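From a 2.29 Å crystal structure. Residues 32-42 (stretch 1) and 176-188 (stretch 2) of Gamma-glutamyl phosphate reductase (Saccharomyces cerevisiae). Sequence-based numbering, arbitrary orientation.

Stretch 1 32-42: TISNEGRSDIL
Stretch 2 (176-188) DTIAQFQSETGVP

No hydrogen bond joins these two stretches, and their closest polar approach pairs like charges: Asp40 OD2 lies 3.0 Å from Glu184 OE2, two acceptors on carboxylates that each also bond to residues just outside the stretches. Packing carries the contact, which buries 459 Å² in all. Helix 35-42 and helix 176-185 run nearly antiparallel, at 155°, with axes 9.8 Å apart at closest approach. Register is set where Gly37 CA comes 4.5 Å from Thr185 CA; Ile33 CA faces Gly186 CA at 6.2 Å, and Arg38 CA faces Val187 CA at 6.5 Å. Glycine suits position 37, because a CB there would stand 2.5 Å from Thr185 O; instead Gly37 CA makes a CA-H...O contact with that oxygen at 3.5 Å. Ile41 (chi1 t, chi2 p) gives the largest covered area, a knob among Thr177, Ile178, Phe181 and Thr185. Its CD1 reaches Phe181 CB at 3.8 Å, while its CG2 meets Val187 CG2 at 3.9 Å. Thr185 (chi1 p) suits both environments: its CG2 packs 4.1 Å from Ile41 CB, and its OG1 donates to Phe181 O at 2.9 Å, satisfying the hydroxyl within its own helix. Gly186 then leaves the helix at phi/psi 93/-20, a conformation that calls for glycine, and Val187 (-68/112, chi1 t) turns its CB toward stretch 1. Ile33 (-82/140, chi1 and chi2 m) covers this turn, with CG2 3.4 Å from Thr185 O and CD1 3.6 Å from Gly186 O. Ser34 (chi1 p) caps the first helix, its OG accepting from Gly37 N at 3.2 Å. Arg38 (chi1 m, chi2 t, chi3 m) directs its CB away from stretch 2 and anchors the preceding loop, NE donating to Ile33 O at 2.9 Å.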

ATOM      1  N   THR A  32      -0.712 -24.502   4.203  1.00 58.60           N
ATOM      2  CA  THR A  32      -1.300 -25.785   3.773  1.00 59.40           C
ATOM      3  C   THR A  32      -0.833 -27.006   4.600  1.00 61.13           C
ATOM      4  O   THR A  32      -1.218 -28.152   4.326  1.00 63.33           O
ATOM      5  CB  THR A  32      -0.935 -26.077   2.308  1.00 58.76           C
ATOM      6  OG1 THR A  32       0.466 -26.356   2.223  1.00 59.43           O
ATOM      7  CG2 THR A  32      -1.268 -24.888   1.418  1.00 58.24           C
ATOM      8  N   ILE A  33       0.009 -26.756   5.593  1.00 60.50           N
ATOM      9  CA  ILE A  33       0.481 -27.786   6.507  1.00 57.14           C
ATOM     10  C   ILE A  33      -0.585 -27.987   7.573  1.00 55.96           C
ATOM     11  O   ILE A  33      -1.200 -27.016   8.034  1.00 54.93           O
ATOM     12  CB  ILE A  33       1.862 -27.385   7.129  1.00 57.49           C
ATOM     13  CG1 ILE A  33       2.898 -27.144   6.028  1.00 53.28           C
ATOM     14  CG2 ILE A  33       2.359 -28.406   8.127  1.00 47.66           C
ATOM     15  CD1 ILE A  33       2.981 -28.249   4.972  1.00 54.37           C
ATOM     16  N   SER A  34      -0.799 -29.248   7.946  1.00 56.35           N
ATOM     17  CA  SER A  34      -1.810 -29.634   8.938  1.00 56.40           C
ATOM     18  C   SER A  34      -1.524 -29.043  10.307  1.00 55.92           C
ATOM     19  O   SER A  34      -0.393 -28.686  10.604  1.00 59.88           O
ATOM     20  CB  SER A  34      -1.859 -31.153   9.061  1.00 56.09           C
ATOM     21  OG  SER A  34      -0.665 -31.655   9.644  1.00 59.18           O
ATOM     22  N   ASN A  35      -2.543 -28.950  11.145  1.00 54.99           N
ATOM     23  CA  ASN A  35      -2.369 -28.527  12.530  1.00 56.51           C
ATOM     24  C   ASN A  35      -1.411 -29.415  13.345  1.00 58.56           C
ATOM     25  O   ASN A  35      -0.671 -28.919  14.199  1.00 59.62           O
ATOM     26  CB  ASN A  35      -3.722 -28.475  13.230  1.00 55.49           C
ATOM     27  CG  ASN A  35      -3.639 -27.826  14.578  1.00 54.38           C
ATOM     28  OD1 ASN A  35      -3.266 -26.659  14.690  1.00 58.98           O
ATOM     29  ND2 ASN A  35      -3.990 -28.569  15.615  1.00 49.83           N
ATOM     30  N   GLU A  36      -1.441 -30.721  13.087  1.00 59.07           N
ATOM     31  CA  GLU A  36      -0.543 -31.672  13.750  1.00 59.88           C
ATOM     32  C   GLU A  36       0.906 -31.366  13.401  1.00 59.08           C
ATOM     33  O   GLU A  36       1.782 -31.467  14.263  1.00 60.58           O
ATOM     34  CB  GLU A  36      -0.874 -33.126  13.368  1.00 60.23           C
ATOM     35  CG  GLU A  36      -2.347 -33.505  13.510  1.00 66.79           C
ATOM     36  N   GLY A  37       1.145 -30.997  12.141  1.00 55.85           N
ATOM     37  CA  GLY A  37       2.474 -30.618  11.663  1.00 53.22           C
ATOM     38  C   GLY A  37       2.944 -29.285  12.225  1.00 51.89           C
ATOM     39  O   GLY A  37       4.082 -29.156  12.664  1.00 50.92           O
ATOM     40  N   ARG A  38       2.066 -28.287  12.216  1.00 51.16           N
ATOM     41  CA  ARG A  38       2.389 -26.988  12.795  1.00 49.73           C
ATOM     42  C   ARG A  38       2.533 -27.030  14.325  1.00 51.11           C
ATOM     43  O   ARG A  38       3.408 -26.383  14.879  1.00 51.98           O
ATOM     44  CB  ARG A  38       1.371 -25.932  12.367  1.00 48.88           C
ATOM     45  CG  ARG A  38       1.476 -25.503  10.902  1.00 48.75           C
ATOM     46  CD  ARG A  38       0.401 -24.462  10.540  1.00 50.58           C
ATOM     47  NE  ARG A  38      -0.863 -25.062  10.132  1.00 57.76           N
ATOM     48  CZ  ARG A  38      -2.018 -24.963  10.789  1.00 53.36           C
ATOM     49  NH1 ARG A  38      -2.114 -24.272  11.909  1.00 54.69           N
ATOM     50  NH2 ARG A  38      -3.092 -25.570  10.316  1.00 50.87           N
ATOM     51  N   SER A  39       1.682 -27.789  15.008  1.00 52.59           N
ATOM     52  CA  SER A  39       1.785 -27.935  16.454  1.00 52.79           C
ATOM     53  C   SER A  39       3.010 -28.758  16.866  1.00 53.10           C
ATOM     54  O   SER A  39       3.622 -28.495  17.899  1.00 52.37           O
ATOM     55  CB  SER A  39       0.524 -28.585  17.013  1.00 54.43           C
ATOM     56  OG  SER A  39      -0.626 -27.873  16.601  1.00 56.93           O
ATOM     57  N   ASP A  40       3.350 -29.750  16.045  1.00 53.80           N
ATOM     58  CA  ASP A  40       4.450 -30.663  16.312  1.00 53.11           C
ATOM     59  C   ASP A  40       5.786 -29.940  16.345  1.00 51.81           C
ATOM     60  O   ASP A  40       6.587 -30.146  17.261  1.00 52.26           O
ATOM     61  CB  ASP A  40       4.489 -31.767  15.256  1.00 53.91           C
ATOM     62  CG  ASP A  40       5.469 -32.877  15.602  1.00 65.05           C
ATOM     63  OD1 ASP A  40       5.649 -33.170  16.815  1.00 74.15           O
ATOM     64  OD2 ASP A  40       6.052 -33.468  14.660  1.00 71.40           O
ATOM     65  N   ILE A  41       6.034 -29.099  15.348  1.00 49.67           N
ATOM     66  CA  ILE A  41       7.271 -28.334  15.313  1.00 48.43           C
ATOM     67  C   ILE A  41       7.381 -27.420  16.544  1.00 48.36           C
ATOM     68  O   ILE A  41       8.482 -27.134  16.998  1.00 49.34           O
ATOM     69  CB  ILE A  41       7.468 -27.543  13.961  1.00 50.08           C
ATOM     70  CG1 ILE A  41       8.945 -27.148  13.732  1.00 46.36           C
ATOM     71  CG2 ILE A  41       6.584 -26.294  13.908  1.00 41.30           C
ATOM     72  CD1 ILE A  41       9.984 -28.281  13.902  1.00 40.80           C
ATOM     73  N   LEU A  42       6.249 -26.978  17.092  1.00 47.82           N
ATOM     74  CA  LEU A  42       6.275 -26.135  18.293  1.00 48.17           C
ATOM     75  C   LEU A  42       6.723 -26.907  19.537  1.00 49.37           C
ATOM     76  O   LEU A  42       7.383 -26.344  20.411  1.00 50.31           O
ATOM     77  CB  LEU A  42       4.928 -25.429  18.528  1.00 48.45           C
ATOM     78  CG  LEU A  42       4.467 -24.369  17.518  1.00 51.62           C
ATOM     79  CD1 LEU A  42       3.314 -23.578  18.097  1.00 52.82           C
ATOM     80  CD2 LEU A  42       5.637 -23.445  17.098  1.00 51.62           C
ATOM     81  N   ASP A 176      17.917 -24.430  13.341  1.00 51.34           N
ATOM     82  CA  ASP A 176      18.323 -25.829  13.417  1.00 53.03           C
ATOM     83  C   ASP A 176      17.173 -26.814  13.616  1.00 51.11           C
ATOM     84  O   ASP A 176      17.167 -27.868  12.994  1.00 52.93           O
ATOM     85  CB  ASP A 176      19.336 -26.018  14.552  1.00 52.73           C
ATOM     86  CG  ASP A 176      20.719 -25.452  14.215  1.00 64.10           C
ATOM     87  OD1 ASP A 176      20.837 -24.567  13.314  1.00 64.60           O
ATOM     88  OD2 ASP A 176      21.697 -25.888  14.878  1.00 71.38           O
ATOM     89  N   THR A 177      16.232 -26.492  14.503  1.00 48.41           N
ATOM     90  CA  THR A 177      15.117 -27.386  14.784  1.00 47.26           C
ATOM     91  C   THR A 177      14.172 -27.441  13.590  1.00 48.75           C
ATOM     92  O   THR A 177      13.693 -28.514  13.230  1.00 49.63           O
ATOM     93  CB  THR A 177      14.345 -26.988  16.073  1.00 49.44           C
ATOM     94  OG1 THR A 177      15.271 -26.888  17.158  1.00 46.04           O
ATOM     95  CG2 THR A 177      13.257 -28.028  16.438  1.00 42.81           C
ATOM     96  N   ILE A 178      13.904 -26.292  12.974  1.00 48.69           N
ATOM     97  CA  ILE A 178      13.039 -26.274  11.802  1.00 49.51           C
ATOM     98  C   ILE A 178      13.671 -27.095  10.655  1.00 50.83           C
ATOM     99  O   ILE A 178      12.992 -27.875   9.995  1.00 51.58           O
ATOM    100  CB  ILE A 178      12.655 -24.830  11.366  1.00 48.16           C
ATOM    101  CG1 ILE A 178      11.796 -24.170  12.448  1.00 50.61           C
ATOM    102  CG2 ILE A 178      11.863 -24.856  10.068  1.00 47.96           C
ATOM    103  CD1 ILE A 178      11.297 -22.781  12.112  1.00 46.59           C
ATOM    104  N   ALA A 179      14.970 -26.925  10.438  1.00 51.64           N
ATOM    105  CA  ALA A 179      15.698 -27.687   9.415  1.00 53.88           C
ATOM    106  C   ALA A 179      15.674 -29.193   9.711  1.00 56.09           C
ATOM    107  O   ALA A 179      15.332 -30.000   8.848  1.00 57.59           O
ATOM    108  CB  ALA A 179      17.134 -27.179   9.298  1.00 49.99           C
ATOM    109  N   GLN A 180      16.013 -29.551  10.946  1.00 57.07           N
ATOM    110  CA  GLN A 180      16.076 -30.936  11.401  1.00 60.17           C
ATOM    111  C   GLN A 180      14.763 -31.728  11.255  1.00 60.09           C
ATOM    112  O   GLN A 180      14.787 -32.934  10.999  1.00 61.15           O
ATOM    113  CB  GLN A 180      16.529 -30.946  12.863  1.00 60.07           C
ATOM    114  CG  GLN A 180      16.861 -32.309  13.446  1.00 61.77           C
ATOM    115  CD  GLN A 180      17.230 -32.228  14.922  1.00 63.98           C
ATOM    116  OE1 GLN A 180      17.189 -33.231  15.637  1.00 73.41           O
ATOM    117  NE2 GLN A 180      17.587 -31.028  15.388  1.00 67.70           N
ATOM    118  N   PHE A 181      13.625 -31.061  11.427  1.00 59.88           N
ATOM    119  CA  PHE A 181      12.336 -31.756  11.464  1.00 58.91           C
ATOM    120  C   PHE A 181      11.391 -31.449  10.294  1.00 59.31           C
ATOM    121  O   PHE A 181      10.226 -31.820  10.334  1.00 59.32           O
ATOM    122  CB  PHE A 181      11.648 -31.513  12.809  1.00 58.25           C
ATOM    123  CG  PHE A 181      12.345 -32.164  13.969  1.00 59.55           C
ATOM    124  CD1 PHE A 181      12.240 -33.539  14.183  1.00 60.94           C
ATOM    125  CD2 PHE A 181      13.110 -31.406  14.850  1.00 61.45           C
ATOM    126  CE1 PHE A 181      12.890 -34.154  15.262  1.00 65.55           C
ATOM    127  CE2 PHE A 181      13.771 -32.008  15.935  1.00 65.18           C
ATOM    128  CZ  PHE A 181      13.657 -33.386  16.142  1.00 63.16           C
ATOM    129  N   GLN A 182      11.911 -30.804   9.249  1.00 61.36           N
ATOM    130  CA  GLN A 182      11.130 -30.425   8.059  1.00 64.86           C
ATOM    131  C   GLN A 182      10.396 -31.587   7.380  1.00 66.81           C
ATOM    132  O   GLN A 182       9.197 -31.485   7.098  1.00 67.25           O
ATOM    133  CB  GLN A 182      12.035 -29.722   7.050  1.00 63.53           C
ATOM    134  CG  GLN A 182      11.339 -29.186   5.818  1.00 64.65           C
ATOM    135  CD  GLN A 182      12.230 -28.231   5.034  1.00 72.08           C
ATOM    136  OE1 GLN A 182      11.768 -27.214   4.521  1.00 74.26           O
ATOM    137  NE2 GLN A 182      13.518 -28.552   4.948  1.00 73.69           N
ATOM    138  N   SER A 183      11.121 -32.674   7.109  1.00 69.46           N
ATOM    139  CA  SER A 183      10.555 -33.871   6.464  1.00 70.60           C
ATOM    140  C   SER A 183       9.490 -34.559   7.328  1.00 70.22           C
ATOM    141  O   SER A 183       8.544 -35.159   6.811  1.00 71.64           O
ATOM    142  CB  SER A 183      11.663 -34.853   6.091  1.00 70.80           C
ATOM    143  OG  SER A 183      12.504 -35.108   7.205  1.00 75.89           O
ATOM    144  N   GLU A 184       9.639 -34.454   8.643  1.00 68.75           N
ATOM    145  CA  GLU A 184       8.653 -34.984   9.571  1.00 67.86           C
ATOM    146  C   GLU A 184       7.407 -34.087   9.719  1.00 65.05           C
ATOM    147  O   GLU A 184       6.293 -34.602   9.829  1.00 64.91           O
ATOM    148  CB  GLU A 184       9.297 -35.242  10.938  1.00 67.36           C
ATOM    149  CG  GLU A 184       8.344 -35.863  11.962  1.00 72.32           C
ATOM    150  CD  GLU A 184       8.918 -35.926  13.373  1.00 73.55           C
ATOM    151  OE1 GLU A 184      10.050 -36.454  13.552  1.00 80.56           O
ATOM    152  OE2 GLU A 184       8.218 -35.458  14.305  1.00 81.73           O
ATOM    153  N   THR A 185       7.588 -32.764   9.724  1.00 61.75           N
ATOM    154  CA  THR A 185       6.493 -31.831  10.079  1.00 58.55           C
ATOM    155  C   THR A 185       5.835 -31.133   8.880  1.00 57.69           C
ATOM    156  O   THR A 185       4.661 -30.785   8.923  1.00 58.12           O
ATOM    157  CB  THR A 185       6.956 -30.748  11.075  1.00 58.34           C
ATOM    158  OG1 THR A 185       8.025 -29.977  10.493  1.00 52.76           O
ATOM    159  CG2 THR A 185       7.403 -31.374  12.400  1.00 51.42           C
ATOM    160  N   GLY A 186       6.601 -30.941   7.813  1.00 56.89           N
ATOM    161  CA  GLY A 186       6.126 -30.232   6.645  1.00 56.10           C
ATOM    162  C   GLY A 186       6.469 -28.762   6.722  1.00 56.47           C
ATOM    163  O   GLY A 186       6.507 -28.090   5.706  1.00 58.79           O
ATOM    164  N   VAL A 187       6.734 -28.275   7.932  1.00 56.14           N
ATOM    165  CA  VAL A 187       7.008 -26.856   8.189  1.00 53.64           C
ATOM    166  C   VAL A 187       8.345 -26.456   7.570  1.00 53.86           C
ATOM    167  O   VAL A 187       9.399 -26.913   8.005  1.00 55.96           O
ATOM    168  CB  VAL A 187       6.938 -26.521   9.709  1.00 52.94           C
ATOM    169  CG1 VAL A 187       7.386 -25.086   9.989  1.00 44.64           C
ATOM    170  CG2 VAL A 187       5.522 -26.756  10.232  1.00 48.94           C
ATOM    171  N   PRO A 188       8.299 -25.603   6.536  1.00 55.00           N
ATOM    172  CA  PRO A 188       9.501 -25.319   5.759  1.00 53.73           C
ATOM    173  C   PRO A 188      10.517 -24.411   6.433  1.00 53.73           C
ATOM    174  O   PRO A 188      10.159 -23.555   7.238  1.00 54.85           O
ATOM    175  CB  PRO A 188       8.950 -24.651   4.492  1.00 52.98           C
ATOM    176  CG  PRO A 188       7.670 -24.053   4.889  1.00 55.06           C
ATOM    177  CD  PRO A 188       7.114 -24.868   6.030  1.00 53.86           C
TER